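Local atomic coordinates of anopheles Plasmodium-responsive Leucine-rich repeat protein 1B (PDB entry 4XGO), a protein that probably takes part in the mosquito's response to Plasmodium, its leucine-rich repeat domain belonging to a protein thought to act with the related LRIM1. Residues 119-125 with 141-146; 147-153 with 165-171; 157-163 with 179-185. All coordinates share one frame; numbering follows the deposited sequence.

Contact 1: residues 119-125 with 141-146; sequences TALQNLQ and SLFHVN. With NAG (2-acetamido-2-deoxy-beta-D-glucopyranose), chain C; GOL (glycerol), chain I.
The carbonyl oxygen of Q122 meets the start of the neighbouring strand by accepting two backbone donors at once: F143 N lies 2.8 Å from Q122 O and H144 N lies 3.0 Å from Q122 O. The two approach from different directions, F143 N in the carbonyl plane on a lone pair and H144 N almost end-on, which lets one oxygen serve both. From this fork a parallel ladder runs on, with L124 N bonded to H144 O at 3.1 Å and N146 N to L124 O at 3.0 Å. On its other side strand 123-125 bonds to the 98-102 backbone, N123 with T98 and M100, Q125 with M100 and M102. One step earlier S141 OG donates to L121 O at 2.6 Å; a chi1 of 52° swings OG toward the facing chain. On the face carrying L124 and V145, which is buried, L142 sends its CD2 branch to within 3.8 Å of L124 CB and lies alongside L121. The other side, carrying N123, Q125, H144 and N146, is polar. The imidazole of H144 finds a weak partner for NE2 in E162 OE1. N146 is satisfied at both ends of its amide: OD1 accepts from the hydroxyl of S148, and ND2 is covalently joined to C1 of an N-acetylglucosamine at 1.4 Å. The N-H left on N146 ND2 points to O2 of a glycerol, probably from the crystallisation liquor, 2.8 Å away and nearly straight at 166°. N146, V147 and S148 thus form an N-glycosylation sequon, set at the end of a strand in the parallel beta-sheet that is typical of a leucine-rich repeat solenoid, with leucine and valine side chains turned inward.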
loop_
_atom_site.group_PDB
_atom_site.type_symbol
_atom_site.label_atom_id
_atom_site.label_comp_id
_atom_site.label_asym_id
_atom_site.label_seq_id
_atom_site.Cartn_x
_atom_site.Cartn_y
_atom_site.Cartn_z
ATOM N N THR A 119 10.806 24.850 18.440
ATOM C CA THR A 119 11.004 26.111 17.726
ATOM C C THR A 119 12.091 26.051 16.644
ATOM O O THR A 119 12.400 27.073 16.010
ATOM C CB THR A 119 11.265 27.276 18.718
ATOM O OG1 THR A 119 12.379 26.970 19.551
ATOM C CG2 THR A 119 10.035 27.511 19.575
ATOM N N ALA A 120 12.674 24.871 16.436
ATOM C CA ALA A 120 13.622 24.653 15.350
ATOM C C ALA A 120 13.088 23.667 14.327
ATOM O O ALA A 120 13.848 23.217 13.464
ATOM C CB ALA A 120 14.941 24.123 15.887
ATOM N N LEU A 121 11.810 23.309 14.429
ATOM C CA LEU A 121 11.242 22.305 13.528
ATOM C C LEU A 121 11.184 22.842 12.096
ATOM O O LEU A 121 10.476 23.811 11.814
ATOM C CB LEU A 121 9.847 21.880 14.008
ATOM C CG LEU A 121 9.101 20.819 13.162
ATOM C CD1 LEU A 121 9.849 19.509 13.154
ATOM C CD2 LEU A 121 7.682 20.604 13.665
ATOM N N GLN A 122 11.925 22.220 11.179
ATOM C CA GLN A 122 11.980 22.717 9.812
ATOM C C GLN A 122 11.300 21.823 8.798
ATOM O O GLN A 122 10.845 22.317 7.779
ATOM C CB GLN A 122 13.428 22.905 9.357
ATOM C CG GLN A 122 14.159 24.021 10.057
ATOM C CD GLN A 122 15.383 24.478 9.291
ATOM O OE1 GLN A 122 15.542 24.181 8.096
ATOM N NE2 GLN A 122 16.267 25.175 9.977
ATOM N N ASN A 123 11.269 20.519 9.060
ATOM C CA ASN A 123 10.771 19.546 8.097
ATOM C C ASN A 123 9.687 18.703 8.753
ATOM O O ASN A 123 9.946 18.016 9.730
ATOM C CB ASN A 123 11.923 18.685 7.579
ATOM C CG ASN A 123 13.017 19.514 6.921
ATOM O OD1 ASN A 123 12.866 19.991 5.793
ATOM N ND2 ASN A 123 14.129 19.686 7.620
ATOM N N LEU A 124 8.478 18.781 8.199
ATOM C CA LEU A 124 7.331 18.132 8.785
ATOM C C LEU A 124 6.595 17.340 7.699
ATOM O O LEU A 124 6.167 17.910 6.676
ATOM C CB LEU A 124 6.416 19.174 9.411
ATOM C CG LEU A 124 5.131 18.676 10.055
ATOM C CD1 LEU A 124 5.390 17.643 11.140
ATOM C CD2 LEU A 124 4.348 19.855 10.612
ATOM N N GLN A 125 6.469 16.042 7.939
ATOM C CA GLN A 125 5.854 15.122 6.988
ATOM C C GLN A 125 4.671 14.454 7.657
ATOM O O GLN A 125 4.851 13.689 8.618
ATOM C CB GLN A 125 6.863 14.060 6.572
ATOM C CG GLN A 125 8.102 14.615 5.902
ATOM C CD GLN A 125 7.788 15.253 4.584
ATOM O OE1 GLN A 125 7.156 14.633 3.719
ATOM N NE2 GLN A 125 8.219 16.510 4.409
ATOM N N SER A 141 9.165 28.181 12.084
ATOM C CA SER A 141 10.433 27.576 11.727
ATOM C C SER A 141 10.292 26.678 10.499
ATOM O O SER A 141 11.294 26.286 9.907
ATOM C CB SER A 141 11.002 26.776 12.912
ATOM O OG SER A 141 10.060 25.857 13.439
ATOM N N LEU A 142 9.065 26.344 10.107
ATOM C CA LEU A 142 8.893 25.369 8.995
ATOM C C LEU A 142 9.488 25.853 7.681
ATOM O O LEU A 142 9.339 27.008 7.299
ATOM C CB LEU A 142 7.419 24.995 8.795
ATOM C CG LEU A 142 6.801 24.144 9.898
ATOM C CD1 LEU A 142 5.294 24.015 9.707
ATOM C CD2 LEU A 142 7.429 22.757 10.016
ATOM N N PHE A 143 10.188 24.940 7.008
ATOM C CA PHE A 143 10.858 25.203 5.745
ATOM C C PHE A 143 10.269 24.300 4.650
ATOM O O PHE A 143 10.055 24.754 3.523
ATOM C CB PHE A 143 12.358 24.948 5.916
ATOM C CG PHE A 143 13.175 25.222 4.686
ATOM C CD1 PHE A 143 13.333 26.515 4.214
ATOM C CD2 PHE A 143 13.833 24.186 4.032
ATOM C CE1 PHE A 143 14.077 26.764 3.074
ATOM C CE2 PHE A 143 14.589 24.428 2.896
ATOM C CZ PHE A 143 14.716 25.723 2.427
ATOM N N HIS A 144 10.076 23.014 4.969
ATOM C CA HIS A 144 9.532 22.032 4.013
ATOM C C HIS A 144 8.407 21.297 4.714
ATOM O O HIS A 144 8.623 20.737 5.794
ATOM C CB HIS A 144 10.585 20.999 3.611
ATOM C CG HIS A 144 11.502 21.443 2.528
ATOM N ND1 HIS A 144 12.313 20.560 1.853
ATOM C CD2 HIS A 144 11.725 22.658 1.976
ATOM C CE1 HIS A 144 13.012 21.218 0.946
ATOM N NE2 HIS A 144 12.674 22.495 1.005
ATOM N N VAL A 145 7.209 21.311 4.124
ATOM C CA VAL A 145 6.056 20.721 4.740
ATOM C C VAL A 145 5.260 19.876 3.732
ATOM O O VAL A 145 5.028 20.309 2.604
ATOM C CB VAL A 145 5.120 21.810 5.295
ATOM C CG1 VAL A 145 3.880 21.161 5.863
ATOM C CG2 VAL A 145 5.832 22.636 6.372
ATOM N N ASN A 146 4.819 18.696 4.152
ATOM C CA ASN A 146 3.988 17.859 3.312
ATOM C C ASN A 146 2.809 17.381 4.125
ATOM O O ASN A 146 2.983 16.622 5.097
ATOM C CB ASN A 146 4.818 16.692 2.764
ATOM C CG ASN A 146 4.129 15.943 1.651
ATOM O OD1 ASN A 146 2.889 15.969 1.509
ATOM N ND2 ASN A 146 4.951 15.281 0.830
HETATM C C1 NAG C . 4.470 14.502 -0.290
HETATM C C2 NAG C . 5.508 14.440 -1.409
HETATM C C3 NAG C . 5.019 13.512 -2.527
HETATM C C4 NAG C . 4.666 12.139 -1.979
HETATM C C5 NAG C . 3.765 12.295 -0.750
HETATM C C6 NAG C . 3.563 10.931 -0.084
HETATM C C7 NAG C . 6.819 16.241 -2.391
HETATM C C8 NAG C . 6.837 17.581 -3.054
HETATM N N2 NAG C . 5.655 15.734 -2.014
HETATM O O3 NAG C . 5.975 13.423 -3.571
HETATM O O4 NAG C . 3.882 11.419 -2.938
HETATM O O5 NAG C . 4.313 13.193 0.203
HETATM O O6 NAG C . 2.228 10.577 -0.390
HETATM O O7 NAG C . 7.873 15.649 -2.207
HETATM C C1 GOL I . 9.310 16.768 1.263
HETATM O O1 GOL I . 8.257 17.705 0.989
HETATM C C2 GOL I . 8.904 15.376 0.795
HETATM O O2 GOL I . 7.657 14.969 1.378
HETATM C C3 GOL I . 10.005 14.381 1.138
HETATM O O3 GOL I . 10.088 13.398 0.099
#

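Contact 2: residues 147-153 with 165-171; sequences VSYNLLS and DASHNTI. With NAG (2-acetamido-2-deoxy-beta-D-glucopyranose), chain C; NAG (2-acetamido-2-deoxy-beta-D-glucopyranose), chain B.
The phenol of Y149 is sandwiched between protein and sugar. Over one face lies the imidazole of H168 in an offset stack, the Y149 and H168 ring centroids 4.0 Å apart and the planes only 9° from parallel; H168 CB adds a CH-pi contact. The opposite face of Y149 receives the acetyl methyl C8 of the second N-acetylglucosamine, 3.8 Å above the plane. H168 stacks in turn with H189, and its NE2 is hydrogen-bonded to a glycerol, probably from the crystallisation liquor. Left-handed backbone angles at Y149 and H168, together with matching side-chain torsions, bring the rings out alike from successive turns. D165 also engages the first sugar, the one on N146: its OD2 accepts from the acetamido N2 at 2.8 Å, while OD1 takes S167 N in an Asx turn and the S167 hydroxyl as well.

Backbone bonds join the turns directly, V147 N to D165 O, Y149 N to S167 O and T170 N to L152 O, and S153 OG and T170 OG1 share a hydrogen bond of 3.0 Å. Farther in, N150 ND2 and N169 ND2 grip V147 O from opposite faces of its carbonyl plane, and N169 ND2 gives its second hydrogen to A166 O. N169 OD1, whose position is less sure, accepts from L152 N. N150 OD1 does likewise for L131 N, and N190 OD1 for I171 N. Such repeating side-chain to backbone links form the asparagine ladder characteristic of leucine-rich repeats.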
loop_
_atom_site.group_PDB
_atom_site.type_symbol
_atom_site.label_atom_id
_atom_site.label_comp_id
_atom_site.label_asym_id
_atom_site.label_seq_id
_atom_site.Cartn_x
_atom_site.Cartn_y
_atom_site.Cartn_z
ATOM N N VAL A 147 1.610 17.842 3.744
ATOM C CA VAL A 147 0.370 17.403 4.340
ATOM C C VAL A 147 -0.577 16.812 3.281
ATOM O O VAL A 147 -1.791 16.813 3.465
ATOM C CB VAL A 147 -0.349 18.518 5.151
ATOM C CG1 VAL A 147 0.480 18.919 6.366
ATOM C CG2 VAL A 147 -0.670 19.750 4.291
ATOM N N SER A 148 -0.004 16.253 2.214
ATOM C CA SER A 148 -0.803 15.695 1.130
ATOM C C SER A 148 -1.571 14.463 1.598
ATOM O O SER A 148 -1.182 13.832 2.555
ATOM C CB SER A 148 0.063 15.347 -0.086
ATOM O OG SER A 148 0.977 14.283 0.177
ATOM N N TYR A 149 -2.679 14.158 0.923
ATOM C CA TYR A 149 -3.507 12.993 1.222
ATOM C C TYR A 149 -4.050 13.028 2.660
ATOM O O TYR A 149 -3.829 12.132 3.462
ATOM C CB TYR A 149 -2.772 11.690 0.909
ATOM C CG TYR A 149 -2.458 11.515 -0.560
ATOM C CD1 TYR A 149 -3.375 10.905 -1.414
ATOM C CD2 TYR A 149 -1.258 11.968 -1.094
ATOM C CE1 TYR A 149 -3.088 10.733 -2.762
ATOM C CE2 TYR A 149 -0.964 11.781 -2.444
ATOM C CZ TYR A 149 -1.904 11.172 -3.254
ATOM O OH TYR A 149 -1.642 10.973 -4.602
ATOM N N ASN A 150 -4.801 14.079 2.944
ATOM C CA ASN A 150 -5.500 14.235 4.203
ATOM C C ASN A 150 -6.918 14.730 3.915
ATOM O O ASN A 150 -7.404 14.602 2.757
ATOM C CB ASN A 150 -4.672 15.133 5.114
ATOM C CG ASN A 150 -3.580 14.361 5.816
ATOM O OD1 ASN A 150 -3.870 13.474 6.624
ATOM N ND2 ASN A 150 -2.342 14.684 5.525
ATOM N N LEU A 151 -7.586 15.261 4.933
ATOM C CA LEU A 151 -8.966 15.751 4.815
ATOM C C LEU A 151 -9.090 17.205 5.217
ATOM O O LEU A 151 -10.101 17.614 5.833
ATOM C CB LEU A 151 -9.880 14.899 5.686
ATOM C CG LEU A 151 -9.922 13.427 5.285
ATOM C CD1 LEU A 151 -10.579 12.583 6.355
ATOM C CD2 LEU A 151 -10.598 13.216 3.947
ATOM N N LEU A 152 -8.082 17.994 4.879
ATOM C CA LEU A 152 -8.024 19.392 5.291
ATOM C C LEU A 152 -8.934 20.229 4.394
ATOM O O LEU A 152 -9.003 19.989 3.199
ATOM C CB LEU A 152 -6.596 19.932 5.214
ATOM C CG LEU A 152 -5.560 19.288 6.128
ATOM C CD1 LEU A 152 -4.153 19.764 5.785
ATOM C CD2 LEU A 152 -5.898 19.551 7.590
ATOM N N SER A 153 -9.633 21.190 4.990
ATOM C CA SER A 153 -10.464 22.114 4.208
ATOM C C SER A 153 -9.907 23.525 4.269
ATOM O O SER A 153 -10.206 24.338 3.410
ATOM C CB SER A 153 -11.909 22.084 4.694
ATOM O OG SER A 153 -12.520 20.843 4.363
ATOM N N ASP A 165 3.520 20.987 0.166
ATOM C CA ASP A 165 2.661 20.096 -0.589
ATOM C C ASP A 165 1.411 19.828 0.252
ATOM O O ASP A 165 1.486 19.223 1.318
ATOM C CB ASP A 165 3.392 18.807 -0.980
ATOM C CG ASP A 165 2.566 17.898 -1.911
ATOM O OD1 ASP A 165 1.327 18.064 -2.023
ATOM O OD2 ASP A 165 3.179 16.980 -2.534
ATOM N N ALA A 166 0.277 20.341 -0.229
ATOM C CA ALA A 166 -1.039 20.072 0.383
ATOM C C ALA A 166 -2.036 19.478 -0.623
ATOM O O ALA A 166 -3.260 19.610 -0.479
ATOM C CB ALA A 166 -1.594 21.303 1.074
ATOM N N SER A 167 -1.500 18.730 -1.580
ATOM C CA SER A 167 -2.286 18.115 -2.645
ATOM C C SER A 167 -3.153 17.021 -2.053
ATOM O O SER A 167 -2.876 16.525 -0.948
ATOM C CB SER A 167 -1.382 17.549 -3.756
ATOM O OG SER A 167 -0.521 16.503 -3.315
ATOM N N HIS A 168 -4.234 16.698 -2.748
ATOM C CA HIS A 168 -5.114 15.620 -2.331
ATOM C C HIS A 168 -5.694 15.871 -0.923
ATOM O O HIS A 168 -5.587 15.049 -0.015
ATOM C CB HIS A 168 -4.408 14.278 -2.426
ATOM C CG HIS A 168 -3.939 13.945 -3.807
ATOM N ND1 HIS A 168 -4.727 13.264 -4.703
ATOM C CD2 HIS A 168 -2.770 14.182 -4.441
ATOM C CE1 HIS A 168 -4.068 13.094 -5.833
ATOM N NE2 HIS A 168 -2.870 13.630 -5.696
ATOM N N ASN A 169 -6.310 17.031 -0.769
ATOM C CA ASN A 169 -7.109 17.346 0.425
ATOM C C ASN A 169 -8.482 17.814 -0.076
ATOM O O ASN A 169 -8.845 17.484 -1.208
ATOM C CB ASN A 169 -6.390 18.393 1.270
ATOM C CG ASN A 169 -5.384 17.773 2.224
ATOM O OD1 ASN A 169 -5.747 17.277 3.300
ATOM N ND2 ASN A 169 -4.117 17.768 1.820
ATOM N N THR A 170 -9.233 18.543 0.739
ATOM C CA THR A 170 -10.490 19.181 0.295
ATOM C C THR A 170 -10.431 20.681 0.561
ATOM O O THR A 170 -11.414 21.306 1.028
ATOM C CB THR A 170 -11.736 18.562 0.976
ATOM O OG1 THR A 170 -11.662 18.691 2.403
ATOM C CG2 THR A 170 -11.852 17.101 0.629
ATOM N N ILE A 171 -9.277 21.270 0.277
ATOM C CA ILE A 171 -9.012 22.648 0.665
ATOM C C ILE A 171 -9.833 23.624 -0.185
ATOM O O ILE A 171 -9.798 23.548 -1.411
ATOM C CB ILE A 171 -7.509 22.951 0.546
ATOM C CG1 ILE A 171 -6.740 22.150 1.604
ATOM C CG2 ILE A 171 -7.197 24.420 0.708
ATOM C CD1 ILE A 171 -5.258 22.014 1.305
HETATM C C1 NAG C . 4.470 14.502 -0.290
HETATM C C2 NAG C . 5.508 14.440 -1.409
HETATM C C3 NAG C . 5.019 13.512 -2.527
HETATM C C4 NAG C . 4.666 12.139 -1.979
HETATM C C5 NAG C . 3.765 12.295 -0.750
HETATM C C6 NAG C . 3.563 10.931 -0.084
HETATM C C7 NAG C . 6.819 16.241 -2.391
HETATM C C8 NAG C . 6.837 17.581 -3.054
HETATM N N2 NAG C . 5.655 15.734 -2.014
HETATM O O3 NAG C . 5.975 13.423 -3.571
HETATM O O4 NAG C . 3.882 11.419 -2.938
HETATM O O5 NAG C . 4.313 13.193 0.203
HETATM O O6 NAG C . 2.228 10.577 -0.390
HETATM O O7 NAG C . 7.873 15.649 -2.207
HETATM C C1 NAG B . 4.576 10.325 -3.551
HETATM C C2 NAG B . 3.550 9.365 -4.135
HETATM C C3 NAG B . 4.262 8.184 -4.793
HETATM C C4 NAG B . 5.483 8.589 -5.627
HETATM C C5 NAG B . 6.287 9.754 -5.043
HETATM C C6 NAG B . 7.215 10.362 -6.088
HETATM C C7 NAG B . 1.366 8.842 -3.104
HETATM C C8 NAG B . 0.642 8.328 -1.892
HETATM N N2 NAG B . 2.701 8.885 -3.053
HETATM O O3 NAG B . 3.335 7.496 -5.609
HETATM O O4 NAG B . 6.333 7.465 -5.762
HETATM O O5 NAG B . 5.421 10.771 -4.589
HETATM O O6 NAG B . 8.145 11.214 -5.455
HETATM O O7 NAG B . 0.711 9.195 -4.074
HETATM O O HOH W 1 -12.834 17.351 4.396
#

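Contact 3: residues 157-163 with 179-185; sequences IPIAVEE and NVELTIL
E162 O accepts from both T183 N and I184 N as the chains draw together, at 2.9 Å between E162 O and T183 N, and the parallel bridge of E163 with I184 follows. This is the entry to two adjacent strands of the leucine-rich repeat sheet. Before the bridge, N179 reaches across to the 157-163 segment. A chi1 of 173° points its amide at the 158-161 backbone, and N179 ND2 donates to P158 O at 3.0 Å and to V161 O at 3.1 Å. The V161 bond uses an in-plane lone pair, whereas the P158 bond is more bent (134°). N179 OD1 accepts from L182 N at 2.9 Å in an Asx motif, with a weak bond from E181 N beside it. One buried amide therefore ties together two successive turns. Inward, L182 faces V161 and I157 through its methyl branches, and the end of I157 nears L185, so apolar packing lies under the polar links.

The polar face of the sheet, which also carries H144, is different. E162 bends at chi2 and carries OE2 to 3.4 Å from T183 CB, while its OE1 has a weak partner in H144 NE2; the T183 hydroxyl donates to E181 O. E163, which also touches a sugar of the glycan, extends alongside I184 with both side chains pointing the same way, bringing E163 OE2 to 3.5 Å from I184 CG2.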
loop_
_atom_site.group_PDB
_atom_site.type_symbol
_atom_site.label_atom_id
_atom_site.label_comp_id
_atom_site.label_asym_id
_atom_site.label_seq_id
_atom_site.Cartn_x
_atom_site.Cartn_y
_atom_site.Cartn_z
ATOM N N ILE A 157 -0.883 28.717 5.897
ATOM C CA ILE A 157 0.499 28.595 5.444
ATOM C C ILE A 157 1.388 29.421 6.368
ATOM O O ILE A 157 1.133 30.612 6.561
ATOM C CB ILE A 157 0.636 29.048 3.976
ATOM C CG1 ILE A 157 -0.200 28.121 3.078
ATOM C CG2 ILE A 157 2.099 29.021 3.537
ATOM C CD1 ILE A 157 -0.197 28.473 1.622
ATOM N N PRO A 158 2.437 28.799 6.941
ATOM C CA PRO A 158 3.339 29.571 7.809
ATOM C C PRO A 158 4.164 30.621 7.035
ATOM O O PRO A 158 4.193 30.632 5.796
ATOM C CB PRO A 158 4.236 28.497 8.451
ATOM C CG PRO A 158 4.149 27.329 7.548
ATOM C CD PRO A 158 2.799 27.369 6.891
ATOM N N ILE A 159 4.824 31.484 7.786
ATOM C CA ILE A 159 5.371 32.731 7.251
ATOM C C ILE A 159 6.596 32.558 6.355
ATOM O O ILE A 159 6.883 33.421 5.529
ATOM C CB ILE A 159 5.692 33.709 8.409
ATOM C CG1 ILE A 159 5.794 35.149 7.892
ATOM C CG2 ILE A 159 6.939 33.271 9.176
ATOM C CD1 ILE A 159 5.657 36.168 8.990
ATOM N N ALA A 160 7.328 31.466 6.528
ATOM C CA ALA A 160 8.606 31.290 5.821
ATOM C C ALA A 160 8.835 29.905 5.229
ATOM O O ALA A 160 9.963 29.563 4.891
ATOM C CB ALA A 160 9.756 31.644 6.757
ATOM N N VAL A 161 7.784 29.104 5.098
ATOM C CA VAL A 161 7.906 27.820 4.410
ATOM C C VAL A 161 8.283 28.055 2.947
ATOM O O VAL A 161 7.754 28.964 2.293
ATOM C CB VAL A 161 6.623 26.950 4.563
ATOM C CG1 VAL A 161 5.393 27.632 3.979
ATOM C CG2 VAL A 161 6.808 25.583 3.929
ATOM N N GLU A 162 9.228 27.249 2.464
ATOM C CA GLU A 162 9.779 27.379 1.118
ATOM C C GLU A 162 9.107 26.400 0.160
ATOM O O GLU A 162 8.921 26.706 -1.015
ATOM C CB GLU A 162 11.292 27.119 1.143
ATOM C CG GLU A 162 11.999 27.264 -0.203
ATOM C CD GLU A 162 12.103 25.970 -1.009
ATOM O OE1 GLU A 162 12.016 24.872 -0.427
ATOM O OE2 GLU A 162 12.286 26.043 -2.253
ATOM N N GLU A 163 8.778 25.211 0.643
ATOM C CA GLU A 163 8.082 24.242 -0.183
ATOM C C GLU A 163 6.970 23.599 0.621
ATOM O O GLU A 163 7.197 23.106 1.729
ATOM C CB GLU A 163 9.035 23.172 -0.737
ATOM C CG GLU A 163 8.305 22.094 -1.515
ATOM C CD GLU A 163 9.189 21.244 -2.427
ATOM O OE1 GLU A 163 10.450 21.205 -2.237
ATOM O OE2 GLU A 163 8.596 20.576 -3.323
ATOM N N ASN A 179 4.176 35.641 2.742
ATOM C CA ASN A 179 5.337 34.772 2.786
ATOM C C ASN A 179 6.063 34.955 1.472
ATOM O O ASN A 179 5.564 34.544 0.436
ATOM C CB ASN A 179 4.893 33.311 3.008
ATOM C CG ASN A 179 6.039 32.307 2.897
ATOM O OD1 ASN A 179 7.110 32.611 2.403
ATOM N ND2 ASN A 179 5.795 31.096 3.361
ATOM N N VAL A 180 7.236 35.584 1.515
ATOM C CA VAL A 180 8.023 35.843 0.301
ATOM C C VAL A 180 8.999 34.717 -0.024
ATOM O O VAL A 180 9.605 34.721 -1.088
ATOM C CB VAL A 180 8.801 37.188 0.395
ATOM C CG1 VAL A 180 7.895 38.282 0.936
ATOM C CG2 VAL A 180 10.060 37.062 1.246
ATOM N N GLU A 181 9.153 33.760 0.891
ATOM C CA GLU A 181 10.063 32.640 0.688
ATOM C C GLU A 181 9.444 31.461 -0.050
ATOM O O GLU A 181 10.178 30.649 -0.616
ATOM C CB GLU A 181 10.605 32.143 2.030
ATOM C CG GLU A 181 11.471 33.168 2.753
ATOM C CD GLU A 181 12.703 33.541 1.957
ATOM O OE1 GLU A 181 13.024 34.749 1.894
ATOM O OE2 GLU A 181 13.343 32.624 1.384
ATOM N N LEU A 182 8.118 31.350 -0.009
ATOM C CA LEU A 182 7.418 30.204 -0.613
ATOM C C LEU A 182 7.674 30.139 -2.120
ATOM O O LEU A 182 7.332 31.064 -2.863
ATOM C CB LEU A 182 5.921 30.273 -0.343
ATOM C CG LEU A 182 5.062 29.108 -0.850
ATOM C CD1 LEU A 182 5.536 27.781 -0.274
ATOM C CD2 LEU A 182 3.580 29.314 -0.545
ATOM N N THR A 183 8.246 29.019 -2.539
ATOM C CA THR A 183 8.793 28.815 -3.880
ATOM C C THR A 183 8.000 27.758 -4.646
ATOM O O THR A 183 7.701 27.939 -5.824
ATOM C CB THR A 183 10.288 28.396 -3.757
ATOM O OG1 THR A 183 11.031 29.487 -3.180
ATOM C CG2 THR A 183 10.904 28.041 -5.086
ATOM N N ILE A 184 7.688 26.646 -3.987
ATOM C CA ILE A 184 6.967 25.547 -4.609
ATOM C C ILE A 184 5.711 25.288 -3.792
ATOM O O ILE A 184 5.805 25.002 -2.605
ATOM C CB ILE A 184 7.843 24.283 -4.645
ATOM C CG1 ILE A 184 9.109 24.538 -5.482
ATOM C CG2 ILE A 184 7.069 23.113 -5.213
ATOM C CD1 ILE A 184 10.100 23.394 -5.459
ATOM N N LEU A 185 4.553 25.384 -4.442
ATOM C CA LEU A 185 3.260 25.146 -3.803
ATOM C C LEU A 185 2.443 24.137 -4.624
ATOM O O LEU A 185 2.052 24.411 -5.787
ATOM C CB LEU A 185 2.477 26.444 -3.672
ATOM C CG LEU A 185 1.116 26.401 -2.983
ATOM C CD1 LEU A 185 1.231 25.835 -1.585
ATOM C CD2 LEU A 185 0.518 27.805 -2.971
HETATM O O HOH W 2 8.782 35.006 4.476
#

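Overall arrangement
All three contacts join neighbouring turns of one solenoid. Contact 1 spans the approach to the parallel sheet and the strands themselves, contact 3 the approach and the first bridge. They are linked directly, F143 and V145 of contact 1 pairing with E162 and E163 of contact 3 through probable backbone hydrogen bonds. Both are partly buried, and both fork two N-H groups onto one carbonyl. Contact 2 takes over where strands 144-146 and 163-165 end; it is the most buried of the three, and asparagine side chains join irregular backbone bonds there. Contacts 1 and 2 share the first sugar, bonded covalently in one and hydrogen-bonded to a carboxylate in the other; contact 3 adds N179, which links two turns through its side-chain amide, and touches the glycan through E163.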